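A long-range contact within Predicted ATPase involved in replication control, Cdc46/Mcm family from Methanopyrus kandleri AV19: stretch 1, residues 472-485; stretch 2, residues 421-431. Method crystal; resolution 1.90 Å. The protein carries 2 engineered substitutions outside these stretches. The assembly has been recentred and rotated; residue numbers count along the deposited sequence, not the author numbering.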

# COMPACT_ATOMS: atom_id res chain seq x y z
N GLU A 472 -25.38 4.32 1.34
CA GLU A 472 -26.85 4.29 1.52
C GLU A 472 -27.20 4.20 3.01
O GLU A 472 -26.34 3.88 3.83
CB GLU A 472 -27.44 3.09 0.78
CG GLU A 472 -26.99 2.97 -0.68
CD GLU A 472 -27.92 3.67 -1.65
OE1 GLU A 472 -28.76 4.49 -1.20
OE2 GLU A 472 -27.82 3.40 -2.87
N PRO A 473 -28.48 4.49 3.37
CA PRO A 473 -28.88 4.36 4.79
C PRO A 473 -28.53 3.02 5.44
O PRO A 473 -28.16 2.96 6.64
CB PRO A 473 -30.41 4.57 4.74
CG PRO A 473 -30.59 5.52 3.60
CD PRO A 473 -29.60 4.99 2.55
N GLU A 474 -28.63 1.95 4.66
CA GLU A 474 -28.27 0.61 5.12
C GLU A 474 -26.80 0.51 5.57
O GLU A 474 -26.49 -0.19 6.55
CB GLU A 474 -28.58 -0.39 4.02
CG GLU A 474 -30.09 -0.66 3.82
CD GLU A 474 -30.90 0.55 3.34
OE1 GLU A 474 -30.37 1.38 2.55
OE2 GLU A 474 -32.08 0.67 3.77
N ASP A 475 -25.90 1.21 4.86
CA ASP A 475 -24.47 1.26 5.22
C ASP A 475 -24.27 2.05 6.51
O ASP A 475 -23.39 1.73 7.31
CB ASP A 475 -23.62 1.91 4.11
CG ASP A 475 -23.78 1.23 2.75
OD1 ASP A 475 -23.79 -0.02 2.69
OD2 ASP A 475 -23.88 1.94 1.73
N VAL A 476 -25.05 3.12 6.68
CA VAL A 476 -24.98 3.96 7.87
C VAL A 476 -25.42 3.15 9.08
O VAL A 476 -24.79 3.21 10.13
CB VAL A 476 -25.80 5.26 7.73
CG1 VAL A 476 -25.83 6.00 9.07
CG2 VAL A 476 -25.17 6.16 6.65
N ASP A 477 -26.48 2.36 8.91
CA ASP A 477 -27.05 1.56 9.98
C ASP A 477 -26.05 0.52 10.50
O ASP A 477 -25.94 0.31 11.71
CB ASP A 477 -28.33 0.86 9.49
CG ASP A 477 -29.52 1.82 9.42
OD1 ASP A 477 -29.39 2.99 9.84
OD2 ASP A 477 -30.58 1.38 8.96
N ILE A 478 -25.35 -0.12 9.58
CA ILE A 478 -24.35 -1.12 9.94
C ILE A 478 -23.19 -0.48 10.71
O ILE A 478 -22.76 -0.98 11.75
CB ILE A 478 -23.83 -1.85 8.69
CG1 ILE A 478 -24.88 -2.82 8.17
CG2 ILE A 478 -22.49 -2.57 8.99
CD1 ILE A 478 -24.57 -3.30 6.74
N ALA A 479 -22.68 0.63 10.16
CA ALA A 479 -21.64 1.44 10.79
C ALA A 479 -22.02 1.90 12.22
O ALA A 479 -21.25 1.75 13.17
CB ALA A 479 -21.33 2.63 9.90
N ALA A 480 -23.22 2.45 12.35
CA ALA A 480 -23.69 2.98 13.63
C ALA A 480 -23.83 1.89 14.68
O ALA A 480 -23.50 2.12 15.85
CB ALA A 480 -25.04 3.69 13.44
N GLU A 481 -24.30 0.71 14.28
CA GLU A 481 -24.40 -0.43 15.21
C GLU A 481 -23.03 -0.80 15.77
O GLU A 481 -22.91 -1.11 16.95
CB GLU A 481 -25.03 -1.64 14.50
CG GLU A 481 -25.48 -2.77 15.44
CD GLU A 481 -24.39 -3.81 15.72
OE1 GLU A 481 -23.58 -4.14 14.81
OE2 GLU A 481 -24.36 -4.32 16.87
N LEU A 482 -22.00 -0.75 14.94
CA LEU A 482 -20.64 -1.05 15.42
C LEU A 482 -20.08 0.00 16.36
O LEU A 482 -19.44 -0.34 17.35
CB LEU A 482 -19.67 -1.25 14.25
CG LEU A 482 -19.97 -2.47 13.36
CD1 LEU A 482 -19.08 -2.43 12.13
CD2 LEU A 482 -19.84 -3.81 14.09
N VAL A 483 -20.31 1.28 16.05
CA VAL A 483 -19.84 2.36 16.92
C VAL A 483 -20.58 2.27 18.26
O VAL A 483 -19.96 2.31 19.32
CB VAL A 483 -19.95 3.77 16.27
CG1 VAL A 483 -19.61 4.89 17.28
CG2 VAL A 483 -19.01 3.88 15.07
N ASP A 484 -21.90 2.10 18.19
CA ASP A 484 -22.72 1.91 19.41
C ASP A 484 -22.27 0.72 20.27
O ASP A 484 -22.20 0.82 21.51
CB ASP A 484 -24.19 1.74 19.04
CG ASP A 484 -24.85 3.05 18.67
OD1 ASP A 484 -24.35 4.12 19.07
OD2 ASP A 484 -25.87 3.00 17.96
N TRP A 485 -21.95 -0.39 19.61
CA TRP A 485 -21.47 -1.59 20.31
C TRP A 485 -20.18 -1.28 21.07
O TRP A 485 -20.06 -1.61 22.25
CB TRP A 485 -21.28 -2.74 19.33
CG TRP A 485 -20.84 -4.04 19.95
CD1 TRP A 485 -21.64 -5.04 20.44
CD2 TRP A 485 -19.49 -4.48 20.13
NE1 TRP A 485 -20.86 -6.07 20.93
CE2 TRP A 485 -19.54 -5.76 20.74
CE3 TRP A 485 -18.24 -3.92 19.84
CZ2 TRP A 485 -18.39 -6.48 21.06
CZ3 TRP A 485 -17.10 -4.64 20.15
CH2 TRP A 485 -17.18 -5.91 20.76
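Stretch 2 (421-431) KRLEHWYETRR

Residues 421-431 form a continuous helical segment, with backbone hydrogen bonds running from His-425 N to Lys-421 O through Arg-431 N to Tyr-427 O. It packs against helix 473-485, which is preceded by Glu-472 at the N-cap position. The two helices run in the same general direction, crossing at -28° with a closest axial approach of 9.2 Å. The backbones diverge toward their C-terminal ends: the CA-CA distance grows from 5.9 Å for Pro-473 and Arg-422 through 6.2 Å for Val-476 and Leu-423 and 7.4 Å for Ala-480 and Trp-426 to 9.0 Å for Asp-484 and Arg-430.

Where the helices are close, Val-476 CG1 lies 3.8 Å from Leu-423 CA and 3.7 Å from Arg-422 CG. The Arg-422 side chain, with chi1 t and chi2 p, brings NH2 to 2.8 Å from Asp-477 OD2. This salt bridge is purely electrostatic, since the carboxylate oxygen lies over the guanidinium face. Farther along, Ala-480 CB lies over the face of the Trp-426 indole, 3.6 Å from the centroid of the Trp-426 five-membered ring, in a CH-pi contact. The indole edge donates a nearly linear hydrogen bond from Trp-426 NE1 to Asp-484 OD2 (3.1 Å, 172°). Asp-484 OD2 also accepts a hydrogen bond from Arg-430 NH2 at 2.7 Å, as part of a salt bridge, bridging the widest part of the register.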

# COMPACT_ATOMS: atom_id res chain seq x y z
N LYS A 421 -28.94 12.12 5.86
CA LYS A 421 -30.00 12.33 6.86
C LYS A 421 -29.99 11.25 7.94
O LYS A 421 -30.13 11.55 9.13
CB LYS A 421 -31.37 12.46 6.19
CG LYS A 421 -31.53 13.79 5.48
CD LYS A 421 -32.83 13.87 4.69
CE LYS A 421 -33.09 15.30 4.24
NZ LYS A 421 -33.79 15.37 2.92
N ARG A 422 -29.80 10.00 7.51
CA ARG A 422 -29.72 8.87 8.43
C ARG A 422 -28.56 9.04 9.42
O ARG A 422 -28.69 8.75 10.61
CB ARG A 422 -29.58 7.56 7.64
CG ARG A 422 -29.51 6.30 8.50
CD ARG A 422 -30.89 5.84 8.97
NE ARG A 422 -31.37 4.76 8.11
CZ ARG A 422 -32.18 3.78 8.49
NH1 ARG A 422 -32.63 3.71 9.74
NH2 ARG A 422 -32.53 2.85 7.61
N LEU A 423 -27.44 9.55 8.91
CA LEU A 423 -26.24 9.75 9.70
C LEU A 423 -26.43 10.88 10.71
O LEU A 423 -26.11 10.74 11.89
CB LEU A 423 -25.05 10.05 8.79
CG LEU A 423 -23.73 10.45 9.44
CD1 LEU A 423 -23.18 9.35 10.31
CD2 LEU A 423 -22.72 10.83 8.36
N GLU A 424 -26.97 12.00 10.23
CA GLU A 424 -27.21 13.16 11.10
C GLU A 424 -28.22 12.83 12.22
O GLU A 424 -28.05 13.26 13.37
CB GLU A 424 -27.56 14.41 10.27
CG GLU A 424 -26.32 14.84 9.45
CD GLU A 424 -26.46 16.12 8.63
OE1 GLU A 424 -27.52 16.33 7.98
OE2 GLU A 424 -25.47 16.90 8.61
N HIS A 425 -29.23 12.02 11.88
CA HIS A 425 -30.25 11.57 12.83
C HIS A 425 -29.68 10.69 13.93
O HIS A 425 -29.96 10.91 15.11
CB HIS A 425 -31.36 10.80 12.09
CG HIS A 425 -32.43 10.27 12.99
ND1 HIS A 425 -33.33 11.08 13.65
CD2 HIS A 425 -32.76 9.00 13.34
CE1 HIS A 425 -34.17 10.34 14.35
NE2 HIS A 425 -33.84 9.07 14.19
N TRP A 426 -28.89 9.68 13.55
CA TRP A 426 -28.17 8.86 14.53
C TRP A 426 -27.37 9.76 15.48
O TRP A 426 -27.46 9.63 16.69
CB TRP A 426 -27.22 7.89 13.83
CG TRP A 426 -26.35 7.13 14.79
CD1 TRP A 426 -26.67 5.99 15.45
CD2 TRP A 426 -25.04 7.49 15.22
NE1 TRP A 426 -25.63 5.60 16.25
CE2 TRP A 426 -24.62 6.50 16.14
CE3 TRP A 426 -24.17 8.54 14.92
CZ2 TRP A 426 -23.37 6.53 16.76
CZ3 TRP A 426 -22.91 8.58 15.55
CH2 TRP A 426 -22.53 7.58 16.45
N TYR A 427 -26.60 10.68 14.90
CA TYR A 427 -25.69 11.52 15.67
C TYR A 427 -26.42 12.38 16.71
O TYR A 427 -26.05 12.37 17.88
CB TYR A 427 -24.89 12.42 14.72
CG TYR A 427 -23.77 13.22 15.36
CD1 TYR A 427 -22.88 12.63 16.26
CD2 TYR A 427 -23.58 14.56 15.02
CE1 TYR A 427 -21.83 13.37 16.83
CE2 TYR A 427 -22.53 15.31 15.58
CZ TYR A 427 -21.67 14.71 16.48
OH TYR A 427 -20.65 15.45 17.02
N GLU A 428 -27.45 13.09 16.26
CA GLU A 428 -28.24 13.95 17.14
C GLU A 428 -28.98 13.13 18.21
O GLU A 428 -29.00 13.52 19.37
CB GLU A 428 -29.19 14.85 16.34
CG GLU A 428 -30.39 14.13 15.68
CD GLU A 428 -31.21 15.04 14.77
OE1 GLU A 428 -30.80 16.21 14.54
OE2 GLU A 428 -32.27 14.59 14.27
N THR A 429 -29.56 12.00 17.82
CA THR A 429 -30.28 11.11 18.74
C THR A 429 -29.34 10.57 19.84
O THR A 429 -29.69 10.56 21.03
CB THR A 429 -31.00 9.96 17.96
OG1 THR A 429 -32.04 10.51 17.13
CG2 THR A 429 -31.62 8.94 18.89
N ARG A 430 -28.13 10.16 19.45
CA ARG A 430 -27.16 9.64 20.42
C ARG A 430 -26.62 10.70 21.36
O ARG A 430 -26.42 10.44 22.54
CB ARG A 430 -26.01 8.90 19.71
CG ARG A 430 -26.43 7.59 19.07
CD ARG A 430 -26.79 6.53 20.12
NE ARG A 430 -27.09 5.25 19.48
CZ ARG A 430 -28.27 4.91 18.96
NH1 ARG A 430 -29.30 5.75 19.00
NH2 ARG A 430 -28.42 3.72 18.40
N ARG A 431 -26.37 11.91 20.85
CA ARG A 431 -25.90 13.01 21.68
C ARG A 431 -26.92 13.37 22.77
O ARG A 431 -26.55 13.63 23.92
CB ARG A 431 -25.55 14.24 20.83
CG ARG A 431 -24.22 14.08 20.07
CD ARG A 431 -23.92 15.29 19.19
NE ARG A 431 -23.73 16.53 19.95
CZ ARG A 431 -22.58 16.91 20.50
NH1 ARG A 431 -21.48 16.16 20.39
NH2 ARG A 431 -22.52 18.07 21.17